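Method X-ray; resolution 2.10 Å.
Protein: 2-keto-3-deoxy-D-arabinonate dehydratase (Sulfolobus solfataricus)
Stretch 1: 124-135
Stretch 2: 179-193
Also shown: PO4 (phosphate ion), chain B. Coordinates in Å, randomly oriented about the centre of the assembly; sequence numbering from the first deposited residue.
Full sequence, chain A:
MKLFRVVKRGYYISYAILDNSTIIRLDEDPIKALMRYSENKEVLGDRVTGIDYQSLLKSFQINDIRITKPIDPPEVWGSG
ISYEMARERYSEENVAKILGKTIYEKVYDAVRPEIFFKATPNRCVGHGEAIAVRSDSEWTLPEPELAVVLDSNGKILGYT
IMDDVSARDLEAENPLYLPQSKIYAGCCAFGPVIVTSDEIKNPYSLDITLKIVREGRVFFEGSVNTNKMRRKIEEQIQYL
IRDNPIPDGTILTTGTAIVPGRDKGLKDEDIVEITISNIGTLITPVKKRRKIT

Stretch 1, residues 124-135: CVGHGEAIAVRS
Stretch 2, residues 179-193: PQSKIYAGCCAFGPV

How do the two backbones run beside each other? Stretch 1 opens with a short, weakly bonded strand at Cys124 and Val125, which lies parallel to the strand beginning at Cys188; Val125 pairs with Ala189, their CA atoms 4.7 Å apart. A type II turn from Gly126 to Glu129, closed by Glu129 N to Gly126 O at 3.1 Å, then leads towards the strand from Ile131 to Val133. In stretch 2, a weakly bonded helical segment through Lys182 gives way to a second type II turn, Tyr184 to Cys187, closed by Cys187 N to Tyr184 O at 3.1 Å. Its Gly186 has phi/psi 77/23, and its CA lies 4.6 Å from that of Ile131. The cis peptide before Pro192 accompanies a corner in the chain.

Which backbone hydrogen bonds fix the register? Val125 bonds on both sides of Ala189, as parallel pairing requires: Val125 N donates to Cys188 O at 2.8 Å, and Phe190 N donates to Val125 O at 3.2 Å. Farther along, Ala132 N donates to Gly186 O at 3.0 Å, tying strand to turn. His127 N and Phe190 O, 4.0 Å apart, are too distant to bond directly, and a water bridges them, accepting from His127 N at 2.9 Å and donating to Phe190 O at 2.8 Å.

Where do apolar side chains meet? Cys124 (m) and Cys188 (t) share one face of the sheet; their SG atoms are 3.7 Å apart, too far for a disulfide. On the other face, Ala189 CB meets Val125 CG2 (chi1 m) at 3.7 Å and Ile131 CG2 (chi1 p) at 3.6 Å. Gly186 leaves room for Ala132: an ideal CB on the glycine would come within 3.0 Å of Ala132 CB, and the positive phi also favours glycine.

How do the rings and polar groups take part? Arg134 (m, t, p, chi4 106°) sets its CG over the Tyr184 ring, 3.6 Å from the centroid and nearly on the normal, a CH-pi contact. Tyr184 (p, chi2 92°) brings its OH to 3.1 Å from Ala132 O and 2.9 Å from a water that accepts from Arg134 N at 2.9 Å. The guanidinium reaches the helical segment at Gln180, with Arg134 NH1 3.0 Å from Gln180 O and Gln180 CB over one face. His127 (t, chi2 63°) receives Pro192 CB over its ring, 4.0 Å from the centroid, another CH-pi contact.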

# COMPACT_ATOMS: atom_id res chain seq x y z
N CYS A 124 -23.55 -2.04 -6.88
CA CYS A 124 -23.71 -2.67 -8.19
C CYS A 124 -23.37 -4.16 -8.13
O CYS A 124 -22.56 -4.59 -7.31
CB CYS A 124 -22.80 -2.01 -9.22
SG CYS A 124 -23.06 -0.25 -9.45
N VAL A 125 -24.00 -4.92 -9.03
CA VAL A 125 -23.68 -6.34 -9.20
C VAL A 125 -23.42 -6.61 -10.68
O VAL A 125 -23.66 -5.74 -11.52
CB VAL A 125 -24.81 -7.27 -8.67
CG1 VAL A 125 -25.14 -6.95 -7.21
CG2 VAL A 125 -26.06 -7.18 -9.54
N GLY A 126 -22.92 -7.80 -10.98
CA GLY A 126 -22.60 -8.17 -12.35
C GLY A 126 -23.39 -9.35 -12.87
O GLY A 126 -24.34 -9.82 -12.22
N HIS A 127 -23.01 -9.80 -14.06
CA HIS A 127 -23.58 -10.98 -14.70
C HIS A 127 -23.58 -12.18 -13.75
O HIS A 127 -22.55 -12.51 -13.15
CB HIS A 127 -22.76 -11.29 -15.96
CG HIS A 127 -23.37 -12.32 -16.85
ND1 HIS A 127 -24.59 -12.16 -17.47
CD2 HIS A 127 -22.91 -13.53 -17.26
CE1 HIS A 127 -24.86 -13.22 -18.20
NE2 HIS A 127 -23.85 -14.07 -18.10
N GLY A 128 -24.75 -12.80 -13.58
CA GLY A 128 -24.88 -14.01 -12.77
C GLY A 128 -25.06 -13.76 -11.29
O GLY A 128 -25.24 -14.70 -10.52
N GLU A 129 -25.02 -12.49 -10.88
CA GLU A 129 -25.20 -12.13 -9.48
C GLU A 129 -26.61 -11.56 -9.30
O GLU A 129 -27.24 -11.16 -10.27
CB GLU A 129 -24.13 -11.11 -9.05
CG GLU A 129 -22.70 -11.58 -9.38
CD GLU A 129 -21.62 -10.54 -9.08
OE1 GLU A 129 -21.94 -9.33 -8.97
OE2 GLU A 129 -20.44 -10.94 -8.96
N ALA A 130 -27.08 -11.53 -8.06
CA ALA A 130 -28.46 -11.13 -7.80
C ALA A 130 -28.66 -9.62 -7.69
O ALA A 130 -27.92 -8.94 -6.96
CB ALA A 130 -28.98 -11.82 -6.53
N ILE A 131 -29.66 -9.11 -8.41
CA ILE A 131 -30.21 -7.78 -8.16
C ILE A 131 -31.23 -7.90 -7.03
O ILE A 131 -31.64 -9.02 -6.67
CB ILE A 131 -30.84 -7.13 -9.42
CG1 ILE A 131 -31.91 -8.05 -10.05
CG2 ILE A 131 -29.76 -6.78 -10.44
CD1 ILE A 131 -32.76 -7.38 -11.14
N ALA A 132 -31.65 -6.77 -6.46
CA ALA A 132 -32.52 -6.81 -5.30
C ALA A 132 -33.78 -5.98 -5.47
O ALA A 132 -33.81 -5.02 -6.24
CB ALA A 132 -31.76 -6.39 -4.04
N VAL A 133 -34.83 -6.40 -4.75
CA VAL A 133 -36.07 -5.64 -4.63
C VAL A 133 -36.11 -5.21 -3.18
O VAL A 133 -35.95 -6.05 -2.28
CB VAL A 133 -37.32 -6.51 -4.97
CG1 VAL A 133 -38.61 -5.75 -4.68
CG2 VAL A 133 -37.30 -6.95 -6.43
N ARG A 134 -36.29 -3.91 -2.94
CA ARG A 134 -36.37 -3.37 -1.59
C ARG A 134 -37.47 -4.09 -0.80
O ARG A 134 -38.51 -4.45 -1.36
CB ARG A 134 -36.67 -1.86 -1.63
CG ARG A 134 -35.53 -0.98 -2.15
CD ARG A 134 -35.94 0.51 -2.16
NE ARG A 134 -36.38 0.91 -0.82
CZ ARG A 134 -35.69 1.67 0.02
NH1 ARG A 134 -34.51 2.18 -0.34
NH2 ARG A 134 -36.19 1.94 1.21
N SER A 135 -37.24 -4.27 0.50
CA SER A 135 -38.20 -4.89 1.40
C SER A 135 -39.53 -4.13 1.47
O SER A 135 -40.57 -4.72 1.78
CB SER A 135 -37.61 -5.00 2.81
OG SER A 135 -37.32 -3.72 3.34
N PRO A 179 -34.54 9.06 -5.08
CA PRO A 179 -33.27 8.48 -4.59
C PRO A 179 -33.45 7.15 -3.86
O PRO A 179 -32.69 6.21 -4.11
CB PRO A 179 -32.73 9.56 -3.64
CG PRO A 179 -33.34 10.83 -4.13
CD PRO A 179 -34.72 10.45 -4.59
N GLN A 180 -34.44 7.07 -2.98
CA GLN A 180 -34.77 5.83 -2.26
C GLN A 180 -35.19 4.72 -3.22
O GLN A 180 -34.89 3.55 -2.98
CB GLN A 180 -35.87 6.07 -1.23
CG GLN A 180 -35.43 6.84 -0.00
CD GLN A 180 -36.57 7.05 0.98
OE1 GLN A 180 -36.93 6.14 1.73
NE2 GLN A 180 -37.13 8.25 0.99
N SER A 181 -35.87 5.10 -4.29
CA SER A 181 -36.35 4.14 -5.28
C SER A 181 -35.23 3.63 -6.18
O SER A 181 -35.40 2.61 -6.87
CB SER A 181 -37.45 4.77 -6.13
OG SER A 181 -36.91 5.55 -7.18
N LYS A 182 -34.09 4.33 -6.16
CA LYS A 182 -32.99 4.08 -7.10
C LYS A 182 -31.70 3.57 -6.47
O LYS A 182 -30.95 2.85 -7.12
CB LYS A 182 -32.66 5.36 -7.88
CG LYS A 182 -33.72 5.82 -8.87
CD LYS A 182 -33.65 5.05 -10.17
CE LYS A 182 -34.64 5.60 -11.18
NZ LYS A 182 -34.60 4.80 -12.44
N ILE A 183 -31.44 3.95 -5.22
CA ILE A 183 -30.13 3.73 -4.58
C ILE A 183 -30.23 2.83 -3.36
O ILE A 183 -30.75 3.24 -2.32
CB ILE A 183 -29.42 5.08 -4.18
CG1 ILE A 183 -29.52 6.12 -5.31
CG2 ILE A 183 -27.96 4.83 -3.79
CD1 ILE A 183 -29.17 7.56 -4.88
N TYR A 184 -29.71 1.61 -3.49
CA TYR A 184 -29.74 0.61 -2.42
C TYR A 184 -28.89 -0.60 -2.83
O TYR A 184 -28.46 -0.68 -3.98
CB TYR A 184 -31.19 0.20 -2.09
CG TYR A 184 -31.96 -0.35 -3.27
CD1 TYR A 184 -31.98 -1.72 -3.54
CD2 TYR A 184 -32.68 0.50 -4.11
CE1 TYR A 184 -32.68 -2.23 -4.63
CE2 TYR A 184 -33.39 -0.01 -5.21
CZ TYR A 184 -33.39 -1.37 -5.45
OH TYR A 184 -34.08 -1.90 -6.52
N ALA A 185 -28.63 -1.52 -1.90
CA ALA A 185 -27.81 -2.69 -2.21
C ALA A 185 -28.47 -3.52 -3.31
O ALA A 185 -29.62 -3.93 -3.18
CB ALA A 185 -27.58 -3.54 -0.97
N GLY A 186 -27.74 -3.74 -4.40
CA GLY A 186 -28.25 -4.51 -5.54
C GLY A 186 -29.21 -3.75 -6.44
O GLY A 186 -29.99 -4.37 -7.17
N CYS A 187 -29.15 -2.42 -6.42
CA CYS A 187 -30.06 -1.58 -7.21
C CYS A 187 -29.65 -1.49 -8.67
O CYS A 187 -30.37 -0.91 -9.50
CB CYS A 187 -30.11 -0.17 -6.62
SG CYS A 187 -28.54 0.75 -6.79
N CYS A 188 -28.50 -2.07 -8.99
CA CYS A 188 -27.86 -1.82 -10.26
C CYS A 188 -27.04 -3.02 -10.73
O CYS A 188 -26.30 -3.61 -9.94
CB CYS A 188 -26.93 -0.60 -10.08
SG CYS A 188 -26.14 -0.08 -11.55
N ALA A 189 -27.17 -3.38 -12.01
CA ALA A 189 -26.38 -4.47 -12.60
C ALA A 189 -25.84 -4.08 -13.96
O ALA A 189 -26.51 -3.37 -14.71
CB ALA A 189 -27.21 -5.74 -12.72
N PHE A 190 -24.63 -4.54 -14.29
CA PHE A 190 -24.06 -4.24 -15.60
C PHE A 190 -23.07 -5.28 -16.10
O PHE A 190 -22.48 -6.02 -15.32
CB PHE A 190 -23.46 -2.82 -15.65
CG PHE A 190 -22.17 -2.67 -14.88
CD1 PHE A 190 -20.94 -2.77 -15.53
CD2 PHE A 190 -22.19 -2.41 -13.52
CE1 PHE A 190 -19.74 -2.62 -14.81
CE2 PHE A 190 -21.00 -2.27 -12.80
CZ PHE A 190 -19.78 -2.37 -13.45
N GLY A 191 -22.89 -5.31 -17.42
CA GLY A 191 -22.03 -6.28 -18.07
C GLY A 191 -22.77 -6.99 -19.20
O GLY A 191 -23.70 -6.42 -19.78
N PRO A 192 -22.37 -8.24 -19.51
CA PRO A 192 -21.28 -8.99 -18.87
C PRO A 192 -19.90 -8.50 -19.30
O PRO A 192 -18.89 -8.90 -18.71
CB PRO A 192 -21.51 -10.43 -19.35
CG PRO A 192 -22.31 -10.32 -20.60
CD PRO A 192 -23.05 -9.01 -20.57
N VAL A 193 -19.87 -7.65 -20.32
CA VAL A 193 -18.64 -7.09 -20.85
C VAL A 193 -18.75 -5.57 -21.00
O VAL A 193 -19.85 -5.02 -21.02
CB VAL A 193 -18.26 -7.69 -22.24
CG1 VAL A 193 -17.88 -9.16 -22.13
CG2 VAL A 193 -19.40 -7.48 -23.26
P PO4 B . -36.65 8.14 -13.92
O1 PO4 B . -36.47 6.64 -13.83
O2 PO4 B . -35.87 8.79 -12.81
O3 PO4 B . -36.15 8.59 -15.26
O4 PO4 B . -38.10 8.50 -13.78
O HOH W 1 -20.98 -8.35 -15.45
O HOH W 2 -35.84 3.97 2.79
O HOH W 3 -36.63 -2.08 -5.20